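Local structure of tail fiber protein (Acinetobacter phage AM24, 5W5P) at residues Thr464-Gly468 and Gly469-Val473; Leu484-Gln487 and Ser488-Ala491; Gln501-Thr504 and Ala505-Val509; Val551-Val555 and Asn556-Leu560. The protein is a trimeric tailspike with a parallel beta-helical body that probably recognises, and may degrade, the capsular polysaccharide of its Acinetobacter host. All blocks are in the same frame, centred on the assembly; numbering follows the deposited sequence.

Contact 1 of 4, residues Thr464-Gly468 and Gly469-Val473; sequences TNLVG and GVHTV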
# COMPACT_ATOMS: atom_id res chain seq x y z
N THR A 464 29.15 -23.65 41.19
CA THR A 464 29.64 -22.28 41.11
C THR A 464 28.79 -21.28 41.88
O THR A 464 29.33 -20.27 42.34
CB THR A 464 29.69 -21.82 39.64
OG1 THR A 464 30.22 -22.87 38.83
CG2 THR A 464 30.55 -20.57 39.49
N ASN A 465 27.49 -21.52 42.01
CA ASN A 465 26.56 -20.53 42.52
C ASN A 465 25.75 -21.07 43.70
O ASN A 465 24.59 -20.72 43.89
CB ASN A 465 25.62 -20.03 41.43
CG ASN A 465 26.36 -19.63 40.16
OD1 ASN A 465 26.71 -20.47 39.34
ND2 ASN A 465 26.58 -18.33 39.98
N LEU A 466 26.36 -21.94 44.50
CA LEU A 466 25.71 -22.49 45.69
C LEU A 466 26.69 -22.44 46.84
O LEU A 466 27.69 -23.17 46.85
CB LEU A 466 25.22 -23.92 45.45
CG LEU A 466 24.63 -24.63 46.66
CD1 LEU A 466 23.44 -23.85 47.21
CD2 LEU A 466 24.23 -26.05 46.30
N VAL A 467 26.42 -21.57 47.81
CA VAL A 467 27.24 -21.42 49.01
C VAL A 467 26.30 -21.40 50.21
O VAL A 467 25.45 -20.51 50.32
CB VAL A 467 28.10 -20.15 48.98
CG1 VAL A 467 28.90 -20.01 50.27
CG2 VAL A 467 29.01 -20.14 47.76
N GLY A 468 26.46 -22.38 51.10
CA GLY A 468 25.69 -22.46 52.33
C GLY A 468 24.18 -22.34 52.17
O GLY A 468 23.54 -21.58 52.89
N GLY A 469 23.62 -23.09 51.22
CA GLY A 469 22.19 -23.05 50.97
C GLY A 469 21.70 -21.84 50.21
O GLY A 469 20.51 -21.78 49.88
N VAL A 470 22.57 -20.88 49.91
CA VAL A 470 22.22 -19.70 49.13
C VAL A 470 22.61 -19.96 47.68
O VAL A 470 23.79 -20.18 47.37
CB VAL A 470 22.91 -18.44 49.66
CG1 VAL A 470 22.52 -17.23 48.83
CG2 VAL A 470 22.54 -18.22 51.12
N HIS A 471 21.62 -19.94 46.79
CA HIS A 471 21.80 -20.27 45.38
C HIS A 471 21.53 -19.03 44.53
O HIS A 471 20.46 -18.42 44.64
CB HIS A 471 20.87 -21.41 44.97
CG HIS A 471 21.39 -22.23 43.83
ND1 HIS A 471 21.69 -21.68 42.60
CD2 HIS A 471 21.67 -23.55 43.73
CE1 HIS A 471 22.14 -22.63 41.79
NE2 HIS A 471 22.13 -23.78 42.46
N THR A 472 22.50 -18.65 43.70
CA THR A 472 22.30 -17.55 42.78
C THR A 472 21.29 -17.96 41.71
O THR A 472 21.41 -19.04 41.12
CB THR A 472 23.63 -17.15 42.13
OG1 THR A 472 24.64 -17.01 43.13
CG2 THR A 472 23.49 -15.84 41.37
N VAL A 473 20.29 -17.12 41.48
CA VAL A 473 19.19 -17.50 40.60
C VAL A 473 19.06 -16.60 39.38
O VAL A 473 18.35 -16.96 38.43
CB VAL A 473 17.85 -17.54 41.36
CG1 VAL A 473 17.81 -18.77 42.24
CG2 VAL A 473 17.62 -16.25 42.16
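Val467 and Val470 close a tight beta hairpin, a local turn contact in the C-terminal part of the chain, where strand 466-467 doubles back into strand 470-477. Gly468 and Gly469 form its type I' turn, both with positive phi. The valines are an antiparallel hydrogen-bonded pair: Val467 N bonds to Val470 O (3.0 Å) and Val470 N to Val467 O (2.9 Å). Leu466 and His471, the next, non-hydrogen-bonded pair, put their side chains on the other face, where they cross at about a right angle and Leu466 CD1 lies 3.9 Å from His471 CD2. One step further Thr472 N bonds to Asn465 O (2.9 Å), and Asn465 CB packs on Thr472 CB at 3.6 Å. Phe460 of strand 451-461 lies against both of these residues, while strand 577-582 runs along 470-477. The imidazole is fixed from several directions: NE2 bonds to Ser462 OG, the ring meets Tyr585 edge-to-face, and Asn465 O sits over one face. With CG anti to the backbone N (chi1 -153°), His471 ND1 bonds in its ring plane to Thr472 O at 3.0 Å.

Contact 2 of 4, residues Leu484-Gln487 and Ser488-Ala491; sequences LASQ and SSRA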
# COMPACT_ATOMS: atom_id res chain seq x y z
N LEU A 484 24.53 5.71 29.46
CA LEU A 484 23.70 6.81 28.98
C LEU A 484 24.32 8.15 29.34
O LEU A 484 24.95 8.31 30.39
CB LEU A 484 22.29 6.71 29.57
CG LEU A 484 21.55 5.41 29.27
CD1 LEU A 484 20.16 5.42 29.89
CD2 LEU A 484 21.46 5.18 27.77
N ALA A 485 24.13 9.13 28.45
CA ALA A 485 24.79 10.42 28.63
C ALA A 485 24.14 11.23 29.74
O ALA A 485 24.83 11.80 30.59
CB ALA A 485 24.78 11.20 27.32
N SER A 486 22.81 11.28 29.77
CA SER A 486 22.08 12.13 30.69
C SER A 486 21.76 11.40 31.99
O SER A 486 21.39 10.22 31.98
CB SER A 486 20.78 12.64 30.06
OG SER A 486 21.02 13.83 29.33
N GLN A 487 21.91 12.11 33.11
CA GLN A 487 21.57 11.52 34.40
C GLN A 487 20.09 11.19 34.49
O GLN A 487 19.72 10.14 35.03
CB GLN A 487 21.97 12.47 35.54
CG GLN A 487 23.45 12.44 35.89
CD GLN A 487 23.82 13.45 36.95
OE1 GLN A 487 23.07 14.39 37.22
NE2 GLN A 487 24.99 13.28 37.56
N SER A 488 19.23 12.06 33.95
CA SER A 488 17.79 11.86 34.08
C SER A 488 17.27 10.67 33.29
O SER A 488 16.14 10.23 33.55
CB SER A 488 17.06 13.13 33.64
OG SER A 488 17.50 13.56 32.37
N SER A 489 18.05 10.12 32.36
CA SER A 489 17.62 8.97 31.58
C SER A 489 17.90 7.63 32.25
O SER A 489 17.41 6.61 31.77
CB SER A 489 18.29 8.97 30.20
OG SER A 489 18.41 10.28 29.69
N ARG A 490 18.68 7.61 33.34
CA ARG A 490 19.20 6.35 33.84
C ARG A 490 18.20 5.60 34.71
O ARG A 490 17.97 4.40 34.50
CB ARG A 490 20.50 6.59 34.61
CG ARG A 490 21.54 7.34 33.80
CD ARG A 490 22.95 7.02 34.27
NE ARG A 490 23.95 7.72 33.47
CZ ARG A 490 24.69 8.73 33.92
NH1 ARG A 490 24.54 9.16 35.17
NH2 ARG A 490 25.58 9.31 33.13
N ALA A 491 17.60 6.29 35.68
CA ALA A 491 16.78 5.62 36.68
C ALA A 491 15.57 4.92 36.06
O ALA A 491 15.04 5.36 35.04
CB ALA A 491 16.31 6.62 37.74
O HOH W 1 20.97 10.17 27.78
O HOH W 2 18.26 8.92 36.74
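Arg490 folds back over the preceding turn to grip the carbonyl of Leu484, and together with Gln487 it carries this local contact in the loop between helix 479-483 and strand 492-503. The arginine chain runs extended from CG to NE, which is long enough to bring the guanidinium edge-on to Leu484 O. Two nitrogens hold that one oxygen side-on and from the same face of its carbonyl: NH2 of Arg490 stands 3.0 Å from Leu484 O and NE, less straight, 3.3 Å. Over one guanidinium face lie Ser486 O and Gln487 CA, offset toward the rim. Gln487 CG comes within 3.5 Å of Arg490 NH1, but the glutamine amide turns elsewhere, its plane 75° from the guanidinium, and bonds through OE1 to Gly526 N and through NE2 to Ile527 O. Residues 488-490 have helical backbone angles without regular helix bonding; Arg490 N bonds to Gln487 O (3.2 Å), and Ser489 N weakly to Ser486 O. Leu484 CD1 lies 3.5 Å from Ser489 O, and Leu484 also packs on Gln441 of the third subunit. One water links Ser486 N to Ser489 OG. The doubled bond joins Leu484, just after helix 479-483, to Arg490, just before strand 492-503, and the charge of the buried guanidinium is probably partly offset by the Leu484 carbonyl dipole.

Contact 3 of 4, residues Gln501-Thr504 and Ala505-Val509; sequences QMKT and ASNVV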
# COMPACT_ATOMS: atom_id res chain seq x y z
N GLN A 501 14.21 -23.72 36.61
CA GLN A 501 14.10 -25.15 36.37
C GLN A 501 15.35 -25.82 36.93
O GLN A 501 16.45 -25.59 36.41
CB GLN A 501 13.91 -25.44 34.89
CG GLN A 501 12.55 -25.01 34.35
CD GLN A 501 12.42 -25.16 32.84
OE1 GLN A 501 13.20 -24.58 32.08
NE2 GLN A 501 11.44 -25.95 32.41
N MSE A 502 15.19 -26.61 37.98
CA MSE A 502 16.32 -27.34 38.55
C MSE A 502 16.56 -28.60 37.75
O MSE A 502 15.66 -29.44 37.59
CB MSE A 502 16.08 -27.67 40.03
CG MSE A 502 15.10 -26.75 40.74
SE MSE A 502 15.61 -24.86 40.73
CE MSE A 502 13.92 -24.13 41.38
N LYS A 503 17.77 -28.74 37.23
CA LYS A 503 18.11 -29.82 36.31
C LYS A 503 19.35 -30.55 36.78
O LYS A 503 20.18 -30.00 37.52
CB LYS A 503 18.33 -29.29 34.88
CG LYS A 503 17.17 -28.47 34.33
CD LYS A 503 17.48 -27.99 32.92
CE LYS A 503 16.35 -27.16 32.36
NZ LYS A 503 16.62 -26.81 30.94
N THR A 504 19.47 -31.80 36.35
CA THR A 504 20.66 -32.60 36.57
C THR A 504 21.73 -32.20 35.55
O THR A 504 21.57 -31.23 34.80
CB THR A 504 20.34 -34.08 36.48
OG1 THR A 504 19.91 -34.39 35.15
CG2 THR A 504 19.23 -34.46 37.46
N ALA A 505 22.83 -32.94 35.51
CA ALA A 505 23.86 -32.68 34.52
C ALA A 505 23.34 -32.90 33.10
O ALA A 505 23.71 -32.16 32.18
CB ALA A 505 25.09 -33.54 34.78
N SER A 506 22.47 -33.90 32.91
CA SER A 506 21.90 -34.21 31.60
C SER A 506 20.59 -33.46 31.34
O SER A 506 19.84 -33.85 30.44
CB SER A 506 21.67 -35.72 31.47
OG SER A 506 20.78 -36.20 32.46
N ASN A 507 20.30 -32.42 32.12
CA ASN A 507 19.16 -31.54 31.89
C ASN A 507 17.82 -32.27 32.08
O ASN A 507 16.88 -32.09 31.31
CB ASN A 507 19.23 -30.87 30.52
CG ASN A 507 20.40 -29.93 30.42
OD1 ASN A 507 20.36 -28.82 30.95
ND2 ASN A 507 21.45 -30.35 29.72
N VAL A 508 17.75 -33.08 33.12
CA VAL A 508 16.50 -33.68 33.57
C VAL A 508 15.93 -32.78 34.65
O VAL A 508 16.59 -32.50 35.66
CB VAL A 508 16.73 -35.11 34.09
CG1 VAL A 508 15.47 -35.66 34.73
CG2 VAL A 508 17.21 -36.01 32.97
N VAL A 509 14.70 -32.31 34.44
CA VAL A 509 14.08 -31.36 35.37
C VAL A 509 13.58 -32.11 36.59
O VAL A 509 12.67 -32.94 36.49
CB VAL A 509 12.95 -30.58 34.69
CG1 VAL A 509 12.22 -29.70 35.70
CG2 VAL A 509 13.51 -29.73 33.55
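Thr504 and Val508 clasp the base of a beta-hairpin turn that links strands 492-503 and 509-523. Thr504 N bonds to Val508 O at 3.0 Å, and Asn507 N closes the type I turn 504-507 onto Thr504 O. The threonine side chain works inside this turn: its OG1 stands between the backbone N and the carbonyl carbon (chi1 64°), from where it accepts a bond from Val508 N at 3.2 Å. Ser506 has its hydroxyl in the same rotamer, and the two oxygens, Thr504 OG1 and Ser506 OG, share a weak bond at 3.4 Å. Asn507 takes positive phi, 65°, as the chain swings back toward the second strand. Lys503 and Val509 form a non-hydrogen-bonded pair beyond the turn. The lysine is extended all the way from CG, and Val509 CG2 lies against its methylenes, 3.9 Å from Lys503 CG. Lys503 CD passes 3.6 Å from Asn507 OD1, an oxygen whose hydrogen bond comes from Lys598 NZ. Lys503 NZ hydrogen-bonds to Ser612 OG of the third subunit, and the Gln501 amide reaches Gln522 and Ser612 of that same subunit. Strand 598-608 runs beside 492-503 on the side away from 509-523, bonding to Gln501 and packing on Lys503 through Phe600. The hairpin lies in the antiparallel five-stranded sheet, with the strand ends at the base of its turn against the third subunit.

Contact 4 of 4, residues Val551-Val555 and Asn556-Leu560; sequences VIDTV and NNVSL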
# COMPACT_ATOMS: atom_id res chain seq x y z
N VAL A 551 4.25 -36.56 39.78
CA VAL A 551 4.97 -37.69 39.18
C VAL A 551 5.51 -37.28 37.82
O VAL A 551 4.76 -36.83 36.94
CB VAL A 551 4.05 -38.91 39.06
CG1 VAL A 551 4.85 -40.12 38.58
CG2 VAL A 551 3.37 -39.20 40.38
N ILE A 552 6.82 -37.44 37.63
CA ILE A 552 7.46 -37.21 36.34
C ILE A 552 8.00 -38.48 35.71
O ILE A 552 8.38 -38.45 34.53
CB ILE A 552 8.58 -36.15 36.45
CG1 ILE A 552 9.63 -36.60 37.46
CG2 ILE A 552 8.00 -34.80 36.83
CD1 ILE A 552 10.74 -35.59 37.67
N ASP A 553 8.06 -39.58 36.46
CA ASP A 553 8.57 -40.86 35.96
C ASP A 553 7.76 -41.97 36.64
O ASP A 553 8.10 -42.43 37.73
CB ASP A 553 10.06 -41.01 36.24
CG ASP A 553 10.64 -42.33 35.73
OD1 ASP A 553 9.91 -43.11 35.08
OD2 ASP A 553 11.83 -42.58 35.99
N THR A 554 6.69 -42.40 35.97
CA THR A 554 5.78 -43.39 36.53
C THR A 554 6.40 -44.79 36.60
O THR A 554 5.82 -45.66 37.26
CB THR A 554 4.50 -43.45 35.70
OG1 THR A 554 4.81 -43.98 34.40
CG2 THR A 554 3.92 -42.06 35.54
N VAL A 555 7.53 -45.02 35.95
CA VAL A 555 8.17 -46.33 36.01
C VAL A 555 9.05 -46.44 37.25
O VAL A 555 8.98 -47.43 37.99
CB VAL A 555 8.97 -46.59 34.72
CG1 VAL A 555 9.98 -47.71 34.93
CG2 VAL A 555 8.03 -46.91 33.56
N ASN A 556 9.88 -45.43 37.50
CA ASN A 556 10.79 -45.42 38.63
C ASN A 556 10.24 -44.65 39.83
O ASN A 556 10.91 -44.59 40.86
CB ASN A 556 12.15 -44.85 38.22
CG ASN A 556 12.79 -45.63 37.08
OD1 ASN A 556 13.09 -45.08 36.02
ND2 ASN A 556 13.00 -46.92 37.31
N ASN A 557 9.05 -44.06 39.70
CA ASN A 557 8.37 -43.34 40.78
C ASN A 557 9.22 -42.17 41.28
O ASN A 557 9.66 -42.12 42.42
CB ASN A 557 8.00 -44.29 41.93
CG ASN A 557 7.07 -45.40 41.49
OD1 ASN A 557 5.92 -45.15 41.10
ND2 ASN A 557 7.54 -46.64 41.55
N VAL A 558 9.41 -41.21 40.38
CA VAL A 558 10.17 -40.00 40.66
C VAL A 558 9.22 -38.81 40.54
O VAL A 558 8.46 -38.72 39.57
CB VAL A 558 11.37 -39.85 39.71
CG1 VAL A 558 12.14 -38.57 40.00
CG2 VAL A 558 12.29 -41.06 39.83
N SER A 559 9.27 -37.92 41.52
CA SER A 559 8.42 -36.73 41.54
C SER A 559 9.27 -35.47 41.61
O SER A 559 10.45 -35.51 41.97
CB SER A 559 7.44 -36.77 42.73
OG SER A 559 6.32 -37.58 42.44
N LEU A 560 8.66 -34.34 41.25
CA LEU A 560 9.32 -33.06 41.39
C LEU A 560 9.60 -32.77 42.86
O LEU A 560 8.74 -32.98 43.72
CB LEU A 560 8.47 -31.94 40.79
CG LEU A 560 8.20 -31.99 39.28
CD1 LEU A 560 7.21 -30.89 38.91
CD2 LEU A 560 9.49 -31.84 38.49
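A classic beta bulge bends the short hairpin 551-553/558-559, with Ile552 and Asp553 both facing Val558. Val558 O takes both amides, Ile552 N in its carbonyl plane at 2.8 Å and Asp553 N more loosely at 3.3 Å, and the register slips by one residue between the pairs Val551-Ser559 and Asp553-Val558. Ile552 CG1 stands between its backbone N and carbonyl carbon (chi1 58°), which carries CD1 to within 4.0 Å of Val558 CG1. The CG2 branch meets Leu560 CD2 at 3.7 Å, the two side chains crossing at about a right angle. At the other end of the hairpin Asp553 O faces two residues, Asn557 and Val558, in a G1 beta bulge: Val558 N bonds to it at 3.2 Å, and Asn557 N, from the bulge's first position with its positive phi, adds a weak, strongly bent bond. The aspartate also organises the loop through its side chain, since CG anti to the backbone N (chi1 -180°) places OD1 for an Asx turn with Val555 N (3.2 Å), which approaches from above the carboxylate plane. Asn556 N makes a straight but weak bond to the same oxygen, and Asp553 OD2 has a weak bond with Tyr593 OH. The hairpin rests on the third subunit, where Ile527 packs on Ile552, Ser524 OG bonds to Ile552 O and Tyr536 OH to Val551 O.

All four contacts lie in the C-terminal part of the chain, beyond the parallel beta-helical strands. Contacts 3 and 4 are the close pair, with centres 14 Å apart: Val509 O of contact 3 packs against Ile552 CD1 of contact 4 at 3.5 Å, and both contacts meet the third subunit. Contact 1 is about 16 Å from contact 3 between centres, without touching it. Contact 2 is remote, its centre about 40 Å from that of contact 3 and 51 Å from contact 4. Gln487 of contact 2 bonds to Gly526 and Ile527 of its own chain; their counterparts in the third subunit pack on Val508 of contact 3 and Ile552 of contact 4, so the link would run to that subunit's copy of contact 2.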